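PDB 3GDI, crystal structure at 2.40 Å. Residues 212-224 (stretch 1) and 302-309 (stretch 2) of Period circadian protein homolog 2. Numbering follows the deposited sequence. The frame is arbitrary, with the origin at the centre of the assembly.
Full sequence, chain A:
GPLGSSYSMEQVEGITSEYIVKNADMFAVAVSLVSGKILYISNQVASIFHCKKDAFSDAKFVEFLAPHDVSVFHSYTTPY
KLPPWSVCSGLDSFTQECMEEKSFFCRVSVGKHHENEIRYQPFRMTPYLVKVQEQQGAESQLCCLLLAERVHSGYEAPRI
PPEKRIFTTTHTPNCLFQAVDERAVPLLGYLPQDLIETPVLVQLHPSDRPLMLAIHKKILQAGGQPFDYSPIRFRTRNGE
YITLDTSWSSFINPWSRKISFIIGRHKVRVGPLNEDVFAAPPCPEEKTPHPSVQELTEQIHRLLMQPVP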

# COMPACT_ATOMS: atom_id res chain seq x y z
N MET A 212 20.66 -11.35 -5.02
CA MET A 212 19.41 -10.77 -5.50
C MET A 212 19.51 -10.26 -6.92
O MET A 212 18.53 -10.29 -7.67
N LEU A 213 20.69 -9.80 -7.31
CA LEU A 213 20.88 -9.30 -8.67
C LEU A 213 20.65 -10.40 -9.69
O LEU A 213 20.00 -10.18 -10.71
N ALA A 214 21.19 -11.58 -9.41
CA ALA A 214 21.05 -12.72 -10.31
C ALA A 214 19.64 -13.27 -10.26
O ALA A 214 19.11 -13.78 -11.24
N ILE A 215 19.02 -13.17 -9.10
CA ILE A 215 17.67 -13.67 -8.97
C ILE A 215 16.73 -12.86 -9.83
O ILE A 215 15.88 -13.42 -10.52
N HIS A 216 16.87 -11.54 -9.83
CA HIS A 216 15.97 -10.75 -10.65
C HIS A 216 16.20 -10.97 -12.14
O HIS A 216 15.25 -10.99 -12.92
N LYS A 217 17.46 -11.17 -12.53
CA LYS A 217 17.78 -11.42 -13.93
C LYS A 217 17.04 -12.68 -14.40
O LYS A 217 16.49 -12.71 -15.50
N LYS A 218 17.03 -13.71 -13.56
CA LYS A 218 16.33 -14.93 -13.93
C LYS A 218 14.83 -14.70 -13.91
O LYS A 218 14.10 -15.27 -14.72
N ILE A 219 14.36 -13.86 -12.99
CA ILE A 219 12.92 -13.61 -12.89
C ILE A 219 12.32 -13.01 -14.15
O ILE A 219 11.30 -13.48 -14.63
N LEU A 220 12.93 -11.96 -14.69
CA LEU A 220 12.34 -11.38 -15.88
C LEU A 220 12.65 -12.27 -17.07
O LEU A 220 11.92 -12.27 -18.07
N GLN A 221 13.71 -13.05 -16.95
CA GLN A 221 14.09 -13.98 -18.00
C GLN A 221 13.07 -15.11 -18.04
O GLN A 221 12.68 -15.59 -19.10
N ALA A 222 12.62 -15.53 -16.86
CA ALA A 222 11.64 -16.60 -16.74
C ALA A 222 10.26 -16.15 -17.20
O ALA A 222 9.33 -16.96 -17.30
N GLY A 223 10.13 -14.85 -17.45
CA GLY A 223 8.87 -14.29 -17.91
C GLY A 223 7.60 -14.70 -17.16
O GLY A 223 6.52 -14.72 -17.75
N GLY A 224 7.72 -15.01 -15.87
CA GLY A 224 6.53 -15.39 -15.12
C GLY A 224 6.50 -16.81 -14.59
O GLY A 224 5.78 -17.10 -13.64
N ARG A 302 16.74 -0.70 -12.30
CA ARG A 302 17.11 -0.41 -13.68
C ARG A 302 16.78 -1.63 -14.53
O ARG A 302 16.15 -1.53 -15.57
N LEU A 303 17.21 -2.79 -14.06
CA LEU A 303 16.97 -4.05 -14.75
C LEU A 303 15.48 -4.31 -15.02
O LEU A 303 15.09 -4.67 -16.13
N LEU A 304 14.64 -4.13 -14.00
CA LEU A 304 13.21 -4.37 -14.13
C LEU A 304 12.45 -3.35 -14.97
O LEU A 304 11.24 -3.46 -15.13
N MET A 305 13.14 -2.35 -15.49
CA MET A 305 12.48 -1.35 -16.31
C MET A 305 12.33 -1.84 -17.75
O MET A 305 11.58 -1.26 -18.53
N GLN A 306 13.03 -2.90 -18.11
CA GLN A 306 12.94 -3.41 -19.47
C GLN A 306 11.72 -4.28 -19.72
O GLN A 306 11.37 -5.13 -18.90
N PRO A 307 11.05 -4.07 -20.87
CA PRO A 307 9.86 -4.86 -21.22
C PRO A 307 10.28 -6.32 -21.36
O PRO A 307 11.35 -6.61 -21.89
N VAL A 308 9.44 -7.22 -20.86
CA VAL A 308 9.72 -8.64 -20.93
C VAL A 308 9.03 -9.19 -22.17
O VAL A 308 7.89 -9.65 -22.09
N PRO A 309 9.70 -9.15 -23.33
CA PRO A 309 9.07 -9.67 -24.55
C PRO A 309 8.91 -11.18 -24.47
O PRO A 309 9.78 -11.84 -23.85
OXT PRO A 309 7.92 -11.68 -25.05

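No hydrogen bond joins the two stretches; the C-terminal tail packs against the helix that runs through stretch 1 by van der Waals contacts, largely of apolar side chains, with Leu303 acting as a knob in a hole formed by Leu213, His216, Lys217 and Leu220. Leu303 points toward the helix from the last turn of its own helix, and its t, p rotamer (chi1 -171°, chi2 74°) carries CD2 into this pocket. There CD2 of Leu303 lies 3.5 Å from CG of Lys217, 4.1 Å from CB of His216 and 4.3 Å from CD2 of Leu220. Lys217 therefore contributes the aliphatic part of its side chain, while its extended m, t, t, t conformation leaves NZ of Lys217 6.0 Å from CD2 of Leu303.

His216 also points toward the tail, with chi1 in m. Its ring is anchored within its own helix, where ND1 of His216 donates a hydrogen bond to O of Met212 at 2.7 Å; NE2 is hydrogen-bonded elsewhere in the structure. Both ring nitrogens are thus hydrogen-bonded, and the ring's closest approach to stretch 2 is through carbon: CD2 of His216 lies 3.9 Å from CD2 of Leu304, which approaches obliquely. The CA-to-CB bond of Leu304 points sideways, but its m side chain, with chi2 off-well at -27°, brings its end nearer the helix.

One turn beyond His216, Leu220 touches both Leu303 and Val308. Its side chain (p, t) points toward stretch 2, placing CD1 of Leu220 3.7 Å from O of Leu303, while CB of Leu220 packs 4.0 Å from CG2 of Val308. A type I turn from Leu303 to Gln306 redirects the chain between these contacts. Val308, in the t rotamer, points back toward the helix, and CG1 of Val308 reaches O of Leu220 at 3.3 Å and CA of Gly223 at 3.9 Å. Gly223 has positive phi, a conformation that favours glycine, as the chain leaves the helix.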

# COMPACT_ATOMS: atom_id res chain seq x y z
CB MET A 212 18.95 -9.64 -4.58
CG MET A 212 18.32 -10.12 -3.30
SD MET A 212 17.01 -11.34 -3.62
CE MET A 212 15.62 -10.30 -3.78
CB LEU A 213 22.29 -8.73 -8.83
CG LEU A 213 22.56 -8.16 -10.22
CD1 LEU A 213 21.66 -6.96 -10.46
CD2 LEU A 213 24.02 -7.75 -10.31
CB ALA A 214 22.04 -13.81 -9.94
CB ILE A 215 17.23 -13.65 -7.50
CG1 ILE A 215 18.00 -14.72 -6.73
CG2 ILE A 215 15.74 -13.89 -7.39
CD1 ILE A 215 18.03 -14.52 -5.23
CB HIS A 216 16.04 -9.28 -10.26
CG HIS A 216 15.43 -8.99 -8.93
ND1 HIS A 216 16.02 -9.38 -7.75
CD2 HIS A 216 14.24 -8.45 -8.59
CE1 HIS A 216 15.22 -9.10 -6.74
NE2 HIS A 216 14.13 -8.54 -7.22
CB LYS A 217 19.28 -11.61 -14.12
CG LYS A 217 20.07 -10.36 -13.82
CD LYS A 217 21.45 -10.39 -14.46
CE LYS A 217 22.09 -9.00 -14.39
NZ LYS A 217 23.45 -8.98 -14.99
CB LYS A 218 16.69 -16.08 -12.98
CG LYS A 218 18.16 -16.46 -12.98
CD LYS A 218 18.41 -17.72 -12.15
CE LYS A 218 19.91 -18.03 -12.00
NZ LYS A 218 20.60 -18.24 -13.30
CB ILE A 219 12.59 -12.67 -11.70
CG1 ILE A 219 12.82 -13.40 -10.38
CG2 ILE A 219 11.15 -12.21 -11.80
CD1 ILE A 219 12.54 -12.55 -9.16
CB LEU A 220 12.82 -9.94 -16.11
CG LEU A 220 14.15 -9.65 -16.81
CD1 LEU A 220 14.26 -8.14 -17.04
CD2 LEU A 220 15.30 -10.16 -15.98
CB GLN A 221 15.49 -14.53 -17.72
CG GLN A 221 15.95 -15.64 -18.66
CD GLN A 221 17.19 -16.38 -18.15
OE1 GLN A 221 17.62 -17.38 -18.74
NE2 GLN A 221 17.76 -15.90 -17.04
CB ALA A 222 11.57 -17.08 -15.30
CB ARG A 302 18.61 -0.11 -13.77
CG ARG A 302 19.07 0.28 -15.17
CD ARG A 302 20.60 0.33 -15.31
NE ARG A 302 21.00 0.82 -16.63
CZ ARG A 302 22.25 0.85 -17.10
NH1 ARG A 302 23.26 0.42 -16.36
NH2 ARG A 302 22.48 1.33 -18.32
CB LEU A 303 17.55 -5.20 -13.93
CG LEU A 303 17.58 -6.57 -14.59
CD1 LEU A 303 18.69 -6.57 -15.64
CD2 LEU A 303 17.82 -7.67 -13.57
CB LEU A 304 12.56 -4.45 -12.74
CG LEU A 304 12.73 -5.65 -11.79
CD1 LEU A 304 13.01 -6.92 -12.56
CD2 LEU A 304 13.85 -5.35 -10.84
CB MET A 305 13.27 -0.04 -16.30
CG MET A 305 13.27 0.71 -14.98
SD MET A 305 11.81 1.75 -14.78
CE MET A 305 10.74 0.69 -13.71
CB GLN A 306 14.19 -4.21 -19.84
CG GLN A 306 15.47 -3.38 -19.82
CD GLN A 306 15.29 -2.02 -20.47
OE1 GLN A 306 14.94 -1.93 -21.66
NE2 GLN A 306 15.52 -0.95 -19.71
CB PRO A 307 9.44 -4.26 -22.56
CG PRO A 307 9.87 -2.84 -22.43
CD PRO A 307 11.24 -2.97 -21.82
CB VAL A 308 9.18 -9.38 -19.69
CG1 VAL A 308 9.49 -10.88 -19.79
CG2 VAL A 308 9.77 -8.79 -18.43
CB PRO A 309 10.05 -9.24 -25.64
CG PRO A 309 11.36 -9.37 -24.95
CD PRO A 309 11.08 -8.73 -23.61